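PDB 2H1Y: malonyl coenzyme A-acyl carrier protein transacylase, which probably catalyses transfer of the malonyl group from malonyl-CoA to holo-acyl carrier protein, releasing coenzyme A for fatty acid synthesis. Local coordinates for residues G130-E135 with I218-E223; A138-S143 with C211-P216; L105-A110 with S257-Q262. All blocks are in the same frame, centred on the assembly; numbering follows the deposited sequence.

Contact 1: residues G130-E135 with I218-E223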
loop_
_atom_site.group_PDB
_atom_site.type_symbol
_atom_site.label_atom_id
_atom_site.label_comp_id
_atom_site.label_asym_id
_atom_site.label_seq_id
_atom_site.Cartn_x
_atom_site.Cartn_y
_atom_site.Cartn_z
ATOM N N GLY A 130 -11.493 0.022 -3.259
ATOM C CA GLY A 130 -11.690 -1.412 -3.046
ATOM C C GLY A 130 -12.971 -1.922 -3.680
ATOM O O GLY A 130 -13.004 -3.023 -4.248
ATOM N N LYS A 131 -14.026 -1.117 -3.582
ATOM C CA LYS A 131 -15.334 -1.498 -4.092
ATOM C C LYS A 131 -15.275 -1.577 -5.606
ATOM O O LYS A 131 -15.762 -2.547 -6.216
ATOM C CB LYS A 131 -16.370 -0.470 -3.655
ATOM C CG LYS A 131 -17.772 -0.979 -3.632
ATOM C CD LYS A 131 -18.737 0.073 -3.075
ATOM C CE LYS A 131 -20.076 -0.575 -2.707
ATOM N NZ LYS A 131 -20.530 -1.536 -3.771
ATOM N N MET A 132 -14.643 -0.574 -6.210
ATOM C CA MET A 132 -14.522 -0.521 -7.662
ATOM C C MET A 132 -13.607 -1.610 -8.235
ATOM O O MET A 132 -13.851 -2.138 -9.319
ATOM C CB MET A 132 -14.095 0.865 -8.112
ATOM C CG MET A 132 -15.104 1.943 -7.788
ATOM S SD MET A 132 -14.450 3.557 -8.216
ATOM C CE MET A 132 -15.821 4.641 -7.783
ATOM N N MET A 133 -12.572 -1.962 -7.490
ATOM C CA MET A 133 -11.722 -3.095 -7.869
ATOM C C MET A 133 -12.516 -4.409 -7.835
ATOM O O MET A 133 -12.355 -5.265 -8.716
ATOM C CB MET A 133 -10.464 -3.175 -6.987
ATOM C CG MET A 133 -9.360 -2.189 -7.377
ATOM S SD MET A 133 -7.888 -2.147 -6.309
ATOM C CE MET A 133 -7.479 -3.897 -6.212
ATOM N N GLN A 134 -13.386 -4.555 -6.838
ATOM C CA GLN A 134 -14.203 -5.760 -6.722
ATOM C C GLN A 134 -15.254 -5.820 -7.811
ATOM O O GLN A 134 -15.455 -6.864 -8.421
ATOM C CB GLN A 134 -14.859 -5.860 -5.345
ATOM C CG GLN A 134 -13.860 -5.907 -4.200
ATOM C CD GLN A 134 -14.497 -6.336 -2.882
ATOM O OE1 GLN A 134 -14.533 -7.538 -2.561
ATOM N NE2 GLN A 134 -14.990 -5.355 -2.101
ATOM N N GLU A 135 -15.913 -4.694 -8.053
ATOM C CA GLU A 135 -16.937 -4.608 -9.093
ATOM C C GLU A 135 -16.351 -4.852 -10.476
ATOM O O GLU A 135 -16.909 -5.630 -11.256
ATOM C CB GLU A 135 -17.619 -3.250 -9.064
ATOM C CG GLU A 135 -18.462 -2.979 -7.804
ATOM C CD GLU A 135 -18.864 -1.506 -7.677
ATOM O OE1 GLU A 135 -18.504 -0.679 -8.560
ATOM O OE2 GLU A 135 -19.537 -1.178 -6.681
ATOM N N ILE A 218 -11.061 3.360 -14.242
ATOM C CA ILE A 218 -10.135 4.521 -14.265
ATOM C C ILE A 218 -10.866 5.863 -14.267
ATOM O O ILE A 218 -10.538 6.749 -13.480
ATOM C CB ILE A 218 -9.003 4.484 -15.378
ATOM C CG1 ILE A 218 -9.571 4.523 -16.802
ATOM C CG2 ILE A 218 -8.084 3.290 -15.175
ATOM C CD1 ILE A 218 -8.684 5.293 -17.838
ATOM N N PHE A 219 -11.887 6.002 -15.109
ATOM C CA PHE A 219 -12.611 7.259 -15.107
ATOM C C PHE A 219 -13.363 7.593 -13.804
ATOM O O PHE A 219 -13.201 8.700 -13.286
ATOM C CB PHE A 219 -13.490 7.506 -16.339
ATOM C CG PHE A 219 -13.798 8.943 -16.489
ATOM C CD1 PHE A 219 -12.907 9.778 -17.166
ATOM C CD2 PHE A 219 -14.891 9.509 -15.812
ATOM C CE1 PHE A 219 -13.136 11.152 -17.235
ATOM C CE2 PHE A 219 -15.134 10.866 -15.865
ATOM C CZ PHE A 219 -14.252 11.702 -16.573
ATOM N N LYS A 220 -14.178 6.662 -13.295
ATOM C CA LYS A 220 -14.894 6.860 -12.020
ATOM C C LYS A 220 -13.950 7.232 -10.868
ATOM O O LYS A 220 -14.284 8.058 -10.013
ATOM C CB LYS A 220 -15.708 5.621 -11.633
ATOM C CG LYS A 220 -16.981 5.413 -12.449
ATOM C CD LYS A 220 -18.096 4.689 -11.648
ATOM C CE LYS A 220 -18.792 5.611 -10.606
ATOM N NZ LYS A 220 -20.183 5.160 -10.259
ATOM N N PHE A 221 -12.770 6.621 -10.863
ATOM C CA PHE A 221 -11.800 6.884 -9.825
ATOM C C PHE A 221 -11.206 8.276 -9.975
ATOM O O PHE A 221 -11.121 9.031 -9.012
ATOM C CB PHE A 221 -10.713 5.799 -9.794
ATOM C CG PHE A 221 -10.007 5.708 -8.480
ATOM C CD1 PHE A 221 -10.718 5.467 -7.313
ATOM C CD2 PHE A 221 -8.649 5.890 -8.400
ATOM C CE1 PHE A 221 -10.079 5.403 -6.096
ATOM C CE2 PHE A 221 -8.003 5.817 -7.191
ATOM C CZ PHE A 221 -8.713 5.572 -6.033
ATOM N N GLN A 222 -10.834 8.619 -11.199
ATOM C CA GLN A 222 -10.326 9.952 -11.526
ATOM C C GLN A 222 -11.281 11.037 -11.024
ATOM O O GLN A 222 -10.878 11.974 -10.320
ATOM C CB GLN A 222 -10.155 10.057 -13.030
ATOM C CG GLN A 222 -9.008 10.920 -13.479
ATOM C CD GLN A 222 -8.548 10.555 -14.885
ATOM O OE1 GLN A 222 -8.090 9.430 -15.135
ATOM N NE2 GLN A 222 -8.677 11.509 -15.817
ATOM N N GLU A 223 -12.557 10.875 -11.359
ATOM C CA GLU A 223 -13.622 11.752 -10.873
ATOM C C GLU A 223 -13.586 11.924 -9.351
ATOM O O GLU A 223 -13.644 13.050 -8.844
ATOM C CB GLU A 223 -14.975 11.208 -11.318
ATOM C CG GLU A 223 -16.161 12.094 -10.990
ATOM C CD GLU A 223 -17.477 11.464 -11.434
ATOM O OE1 GLU A 223 -17.644 10.238 -11.234
ATOM O OE2 GLU A 223 -18.336 12.195 -11.988
#

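Contact 2: residues A138-S143 with C211-P216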
loop_
_atom_site.group_PDB
_atom_site.type_symbol
_atom_site.label_atom_id
_atom_site.label_comp_id
_atom_site.label_asym_id
_atom_site.label_seq_id
_atom_site.Cartn_x
_atom_site.Cartn_y
_atom_site.Cartn_z
ATOM N N ALA A 138 -15.603 -8.622 -10.720
ATOM C CA ALA A 138 -16.744 -9.529 -10.573
ATOM C C ALA A 138 -16.978 -10.321 -11.838
ATOM O O ALA A 138 -16.870 -9.785 -12.943
ATOM C CB ALA A 138 -18.014 -8.738 -10.219
ATOM N N ASN A 139 -17.313 -11.595 -11.670
ATOM C CA ASN A 139 -17.662 -12.473 -12.789
ATOM C C ASN A 139 -16.563 -12.482 -13.861
ATOM O O ASN A 139 -16.849 -12.380 -15.062
ATOM C CB ASN A 139 -19.025 -12.087 -13.422
ATOM C CG ASN A 139 -20.098 -11.730 -12.377
ATOM O OD1 ASN A 139 -20.541 -12.585 -11.590
ATOM N ND2 ASN A 139 -20.527 -10.462 -12.380
ATOM N N LYS A 140 -15.307 -12.572 -13.429
ATOM C CA LYS A 140 -14.200 -12.730 -14.368
ATOM C C LYS A 140 -13.291 -13.881 -13.954
ATOM O O LYS A 140 -12.511 -14.405 -14.764
ATOM C CB LYS A 140 -13.418 -11.431 -14.480
ATOM C CG LYS A 140 -14.003 -10.444 -15.470
ATOM C CD LYS A 140 -13.562 -10.796 -16.893
ATOM C CE LYS A 140 -12.963 -9.586 -17.595
ATOM N NZ LYS A 140 -11.824 -9.985 -18.486
ATOM N N ASP A 141 -13.442 -14.275 -12.691
ATOM C CA ASP A 141 -12.581 -15.239 -12.015
ATOM C C ASP A 141 -11.150 -14.709 -11.930
ATOM O O ASP A 141 -10.182 -15.346 -12.374
ATOM C CB ASP A 141 -12.637 -16.629 -12.655
ATOM C CG ASP A 141 -12.120 -17.723 -11.708
ATOM O OD1 ASP A 141 -12.331 -17.587 -10.487
ATOM O OD2 ASP A 141 -11.493 -18.703 -12.177
ATOM N N ALA A 142 -11.041 -13.523 -11.349
ATOM C CA ALA A 142 -9.790 -12.806 -11.334
ATOM C C ALA A 142 -9.034 -13.163 -10.076
ATOM O O ALA A 142 -9.634 -13.399 -9.022
ATOM C CB ALA A 142 -10.043 -11.311 -11.399
ATOM N N SER A 143 -7.715 -13.216 -10.193
ATOM C CA SER A 143 -6.880 -13.397 -9.029
ATOM C C SER A 143 -5.486 -12.807 -9.202
ATOM O O SER A 143 -5.143 -12.279 -10.263
ATOM C CB SER A 143 -6.773 -14.875 -8.671
ATOM O OG SER A 143 -6.302 -14.982 -7.340
ATOM N N CYS A 211 -3.499 -4.152 -13.771
ATOM C CA CYS A 211 -3.581 -4.697 -15.119
ATOM C C CYS A 211 -4.878 -4.205 -15.764
ATOM O O CYS A 211 -5.684 -3.575 -15.096
ATOM C CB CYS A 211 -3.510 -6.229 -15.100
ATOM S SG CYS A 211 -4.897 -7.024 -14.321
ATOM N N PRO A 212 -5.070 -4.457 -17.072
ATOM C CA PRO A 212 -6.269 -3.989 -17.791
ATOM C C PRO A 212 -7.625 -4.271 -17.129
ATOM O O PRO A 212 -8.590 -3.538 -17.397
ATOM C CB PRO A 212 -6.163 -4.711 -19.129
ATOM C CG PRO A 212 -4.687 -4.780 -19.351
ATOM C CD PRO A 212 -4.137 -5.139 -17.990
ATOM N N PHE A 213 -7.705 -5.293 -16.268
ATOM C CA PHE A 213 -8.965 -5.627 -15.564
ATOM C C PHE A 213 -9.499 -4.442 -14.806
ATOM O O PHE A 213 -10.662 -4.424 -14.422
ATOM C CB PHE A 213 -8.778 -6.774 -14.573
ATOM C CG PHE A 213 -8.837 -8.155 -15.192
ATOM C CD1 PHE A 213 -9.077 -9.267 -14.392
ATOM C CD2 PHE A 213 -8.653 -8.349 -16.560
ATOM C CE1 PHE A 213 -9.114 -10.541 -14.929
ATOM C CE2 PHE A 213 -8.695 -9.628 -17.111
ATOM C CZ PHE A 213 -8.922 -10.724 -16.292
ATOM N N LEU A 214 -8.648 -3.456 -14.587
ATOM C CA LEU A 214 -9.048 -2.277 -13.852
ATOM C C LEU A 214 -9.457 -1.128 -14.755
ATOM O O LEU A 214 -10.096 -0.189 -14.295
ATOM C CB LEU A 214 -7.961 -1.867 -12.864
ATOM C CG LEU A 214 -8.342 -2.177 -11.415
ATOM C CD1 LEU A 214 -8.966 -3.540 -11.274
ATOM C CD2 LEU A 214 -7.150 -2.052 -10.472
ATOM N N GLU A 215 -9.113 -1.226 -16.041
ATOM C CA GLU A 215 -9.478 -0.213 -17.054
ATOM C C GLU A 215 -10.869 0.373 -16.828
ATOM O O GLU A 215 -11.006 1.597 -16.749
ATOM C CB GLU A 215 -9.391 -0.779 -18.481
ATOM C CG GLU A 215 -8.526 0.041 -19.459
ATOM C CD GLU A 215 -9.055 1.457 -19.723
ATOM O OE1 GLU A 215 -10.135 1.608 -20.347
ATOM O OE2 GLU A 215 -8.369 2.425 -19.323
ATOM N N PRO A 216 -11.909 -0.488 -16.703
ATOM C CA PRO A 216 -13.250 0.079 -16.517
ATOM C C PRO A 216 -13.304 1.209 -15.501
ATOM O O PRO A 216 -13.931 2.216 -15.776
ATOM C CB PRO A 216 -14.072 -1.118 -16.030
ATOM C CG PRO A 216 -13.432 -2.288 -16.684
ATOM C CD PRO A 216 -11.950 -1.968 -16.733
#

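Contact 3: residues L105-A110 with S257-Q262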
loop_
_atom_site.group_PDB
_atom_site.type_symbol
_atom_site.label_atom_id
_atom_site.label_comp_id
_atom_site.label_asym_id
_atom_site.label_seq_id
_atom_site.Cartn_x
_atom_site.Cartn_y
_atom_site.Cartn_z
ATOM N N LEU A 105 -2.096 0.338 -2.405
ATOM C CA LEU A 105 -3.042 1.114 -1.610
ATOM C C LEU A 105 -2.317 2.073 -0.672
ATOM O O LEU A 105 -2.913 3.019 -0.154
ATOM C CB LEU A 105 -3.958 0.186 -0.810
ATOM C CG LEU A 105 -4.554 0.765 0.475
ATOM C CD1 LEU A 105 -3.457 1.108 1.470
ATOM C CD2 LEU A 105 -5.407 1.986 0.170
ATOM N N GLY A 106 -1.030 1.823 -0.456
ATOM C CA GLY A 106 -0.222 2.673 0.393
ATOM C C GLY A 106 0.038 4.027 -0.224
ATOM O O GLY A 106 0.294 5.005 0.492
ATOM N N GLU A 107 -0.006 4.101 -1.552
ATOM C CA GLU A 107 0.301 5.374 -2.201
ATOM C C GLU A 107 -0.726 6.454 -1.836
ATOM O O GLU A 107 -0.354 7.573 -1.462
ATOM C CB GLU A 107 0.438 5.222 -3.709
ATOM C CG GLU A 107 1.256 6.344 -4.306
ATOM C CD GLU A 107 1.649 6.080 -5.726
ATOM O OE1 GLU A 107 1.663 7.043 -6.519
ATOM O OE2 GLU A 107 1.936 4.909 -6.059
ATOM N N VAL A 108 -2.009 6.086 -1.913
ATOM C CA VAL A 108 -3.109 6.930 -1.443
ATOM C C VAL A 108 -2.845 7.394 -0.014
ATOM O O VAL A 108 -2.849 8.608 0.254
ATOM C CB VAL A 108 -4.456 6.208 -1.503
ATOM C CG1 VAL A 108 -5.577 7.152 -1.048
ATOM C CG2 VAL A 108 -4.738 5.680 -2.909
ATOM N N SER A 109 -2.591 6.452 0.895
ATOM C CA SER A 109 -2.186 6.802 2.260
ATOM C C SER A 109 -1.162 7.899 2.272
ATOM O O SER A 109 -1.342 8.886 2.979
ATOM C CB SER A 109 -1.596 5.617 3.011
ATOM O OG SER A 109 -2.595 4.675 3.324
ATOM N N ALA A 110 -0.087 7.712 1.502
ATOM C CA ALA A 110 1.038 8.648 1.470
ATOM C C ALA A 110 0.597 10.052 0.994
ATOM O O ALA A 110 0.850 11.056 1.681
ATOM C CB ALA A 110 2.137 8.105 0.620
ATOM N N SER A 257 -4.413 7.411 -10.654
ATOM C CA SER A 257 -5.312 6.800 -11.657
ATOM C C SER A 257 -4.559 5.699 -12.352
ATOM O O SER A 257 -4.977 4.548 -12.387
ATOM C CB SER A 257 -5.701 7.785 -12.771
ATOM O OG SER A 257 -6.553 8.832 -12.352
ATOM N N LEU A 258 -3.436 6.103 -12.920
ATOM C CA LEU A 258 -2.627 5.274 -13.773
ATOM C C LEU A 258 -2.063 4.054 -13.022
ATOM O O LEU A 258 -1.919 2.959 -13.598
ATOM C CB LEU A 258 -1.506 6.152 -14.344
ATOM C CG LEU A 258 -0.863 5.805 -15.682
ATOM C CD1 LEU A 258 0.612 5.383 -15.496
ATOM C CD2 LEU A 258 -1.685 4.784 -16.504
ATOM N N GLN A 259 -1.762 4.260 -11.743
ATOM C CA GLN A 259 -1.291 3.209 -10.859
ATOM C C GLN A 259 -2.089 1.918 -11.049
ATOM O O GLN A 259 -1.502 0.854 -11.275
ATOM C CB GLN A 259 -1.387 3.688 -9.408
ATOM C CG GLN A 259 -0.597 2.851 -8.427
ATOM C CD GLN A 259 -1.332 2.672 -7.134
ATOM O OE1 GLN A 259 -2.494 2.247 -7.114
ATOM N NE2 GLN A 259 -0.673 3.010 -6.039
ATOM N N LEU A 260 -3.423 2.049 -10.997
ATOM C CA LEU A 260 -4.395 0.937 -11.036
ATOM C C LEU A 260 -4.227 -0.048 -12.180
ATOM O O LEU A 260 -4.572 -1.204 -12.037
ATOM C CB LEU A 260 -5.823 1.476 -11.070
ATOM C CG LEU A 260 -6.202 2.427 -9.934
ATOM C CD1 LEU A 260 -7.460 3.188 -10.285
ATOM C CD2 LEU A 260 -6.363 1.681 -8.608
ATOM N N THR A 261 -3.725 0.419 -13.317
ATOM C CA THR A 261 -3.556 -0.455 -14.480
ATOM C C THR A 261 -2.094 -0.729 -14.803
ATOM O O THR A 261 -1.796 -1.469 -15.729
ATOM C CB THR A 261 -4.364 0.047 -15.738
ATOM O OG1 THR A 261 -3.846 1.297 -16.211
ATOM C CG2 THR A 261 -5.812 0.255 -15.369
ATOM N N GLN A 262 -1.188 -0.161 -14.012
ATOM C CA GLN A 262 0.257 -0.361 -14.212
ATOM C C GLN A 262 0.918 -1.133 -13.073
ATOM O O GLN A 262 0.574 -0.925 -11.906
ATOM C CB GLN A 262 0.990 0.985 -14.360
ATOM C CG GLN A 262 0.623 1.817 -15.584
ATOM C CD GLN A 262 0.448 0.981 -16.824
ATOM O OE1 GLN A 262 -0.675 0.815 -17.313
ATOM N NE2 GLN A 262 1.543 0.417 -17.326
#

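Contact 1: residues G130-E135 with I218-E223
Met132 reaches across from helix 119-137 to the base of Lys220 and the ring of Phe221 on helix 218-228, a helix-helix packing contact within the acyl transferase domain. The apolar part rests on the thioether. With CG beside its backbone N and the chain fully extended beyond (chi2 175°), Met132 projects straight toward the second helix. Its terminal CE lies 4.0 Å from CB of Lys220, and the two side chains cross at about a right angle, so the methionine meets the base of the lysine rather than running along it. SD approaches the Phe221 ring obliquely, 4.3 Å from CD1. The phenyl group leans back over its partner helix as well, touching Arg129 and Leu125, about one and two turns before Met132, while Met217 also lies against Met132.

The polar part is confined to the outer side of the interface. Glu135 and Lys220 have opposite charges, but OE1 of the first is 6.3 Å from NZ of the second, too far for a direct bridge, although a weak long-range attraction is possible. Glu135 instead pairs within its own helix: Lys131 NZ meets OE2 of Glu135 at 3.1 Å, nearly in line with its C-O bond.

Contact 2: residues A138-S143 with C211-P216
Phe213 and Lys140 approach from opposite directions, each with CG turned beside its backbone N (chi1 -82° and -84°). The phenylalanine thereby sends its ring straight out from the short 3-10 segment 212-214. The lysine chain then bends again at chi2 (-82°) and further on, folding back over the ring instead of stretching away from the protein.

Two sides of the ring are used, in quite different ways. Over one face lies Lys140 CE, 4.3 Å above the plane and displaced toward the rim. The amino group stays near that rim: NZ is 3.4 Å from CE2 and 3.7 Å from CZ of Phe213, so the charge does not sit over the centre of the pi system. At the edge, and in the ring plane, Ala142 presents its methyl group, with CB 3.7 Å from CE1 and 3.8 Å from CD1 of Phe213. Cys137, Val181 and Ala208 add further contacts to the same phenyl group, which is buried, whereas Lys140 lies on the exposed side.

The backbone prepares both partners. Asn139 and Asp141 adopt left-handed conformations with positive phi, turning the chain sharply between helix 119-137 and strand 142-148; this leaves Ala142 facing the ring. Across the contact, a bond from Glu215 N to Pro212 O (2.7 Å) closes the turn that carries Phe213.

Strand 142-148 belongs to the four-stranded antiparallel sheet, and the contact joins its beginning to the connection that returns toward helix 218-228. This is the junction between the small ferredoxin-like subdomain and the larger alpha/beta body, the two-part architecture of FabD-type acyltransferases.

Contact 3: residues L105-A110 with S257-Q262
Glu107 and Gln259 carry the contact between helix 105-116 and segment 257-262, their side chains sliding past each other in opposite directions. This is its close part. Both chains leave with CG opposite the backbone N; Glu107 then runs extended, whereas Gln259 bends at chi2 (-141°), bringing its amide beside the carboxylate. Gln259 NE2 donates to OE2 of Glu107 at 3.2 Å, with an N-H...O angle of 156°, and the same nitrogen lies 3.4 Å from Glu107 CB. The planes are 79° apart, and NE2 comes to OE2 from well above the carboxylate plane. Both groups are buried.

Beyond Gln259 the chain turns away through a type I turn to Gln262, where Thr261 and Gln262 are partly exposed and take no part in the pairing.

Every polar atom of the two head groups has a partner. NE2 also donates to O of Ser104, which belongs to the Gly-X-Ser-X-Gly signature that in related acyltransferases carries the nucleophile, while Gln259 OE1 bonds to Arg129 NH2; Glu107 OE1 pairs with Tyr246 OH and OE2 with Asn240 N. Such a network fixes the rotation of the amide and ties the residues beside the serine motif to segment 257-262.

The three contacts form a cluster within the acyl transferase domain: the centre of contact 1 is about 11 Å from that of contact 2 and about 12 Å from that of contact 3, whereas contacts 2 and 3 are about 16 Å apart. Along the chain they are concentric. Segments 105-110, 130-135 and 138-143 follow one another, and their partners come later in reverse order, 211-216 (contact 2), 218-223 (contact 1) and 257-262 (contact 3). Leu214 CD2 packs 3.8 Å from Met133 CG, and Phe221 CD2 lies 3.5 Å from Leu260 CD1. The cluster thus connects helix 105-116, through helices 119-137 and 218-228, with the antiparallel sheet of the small subdomain.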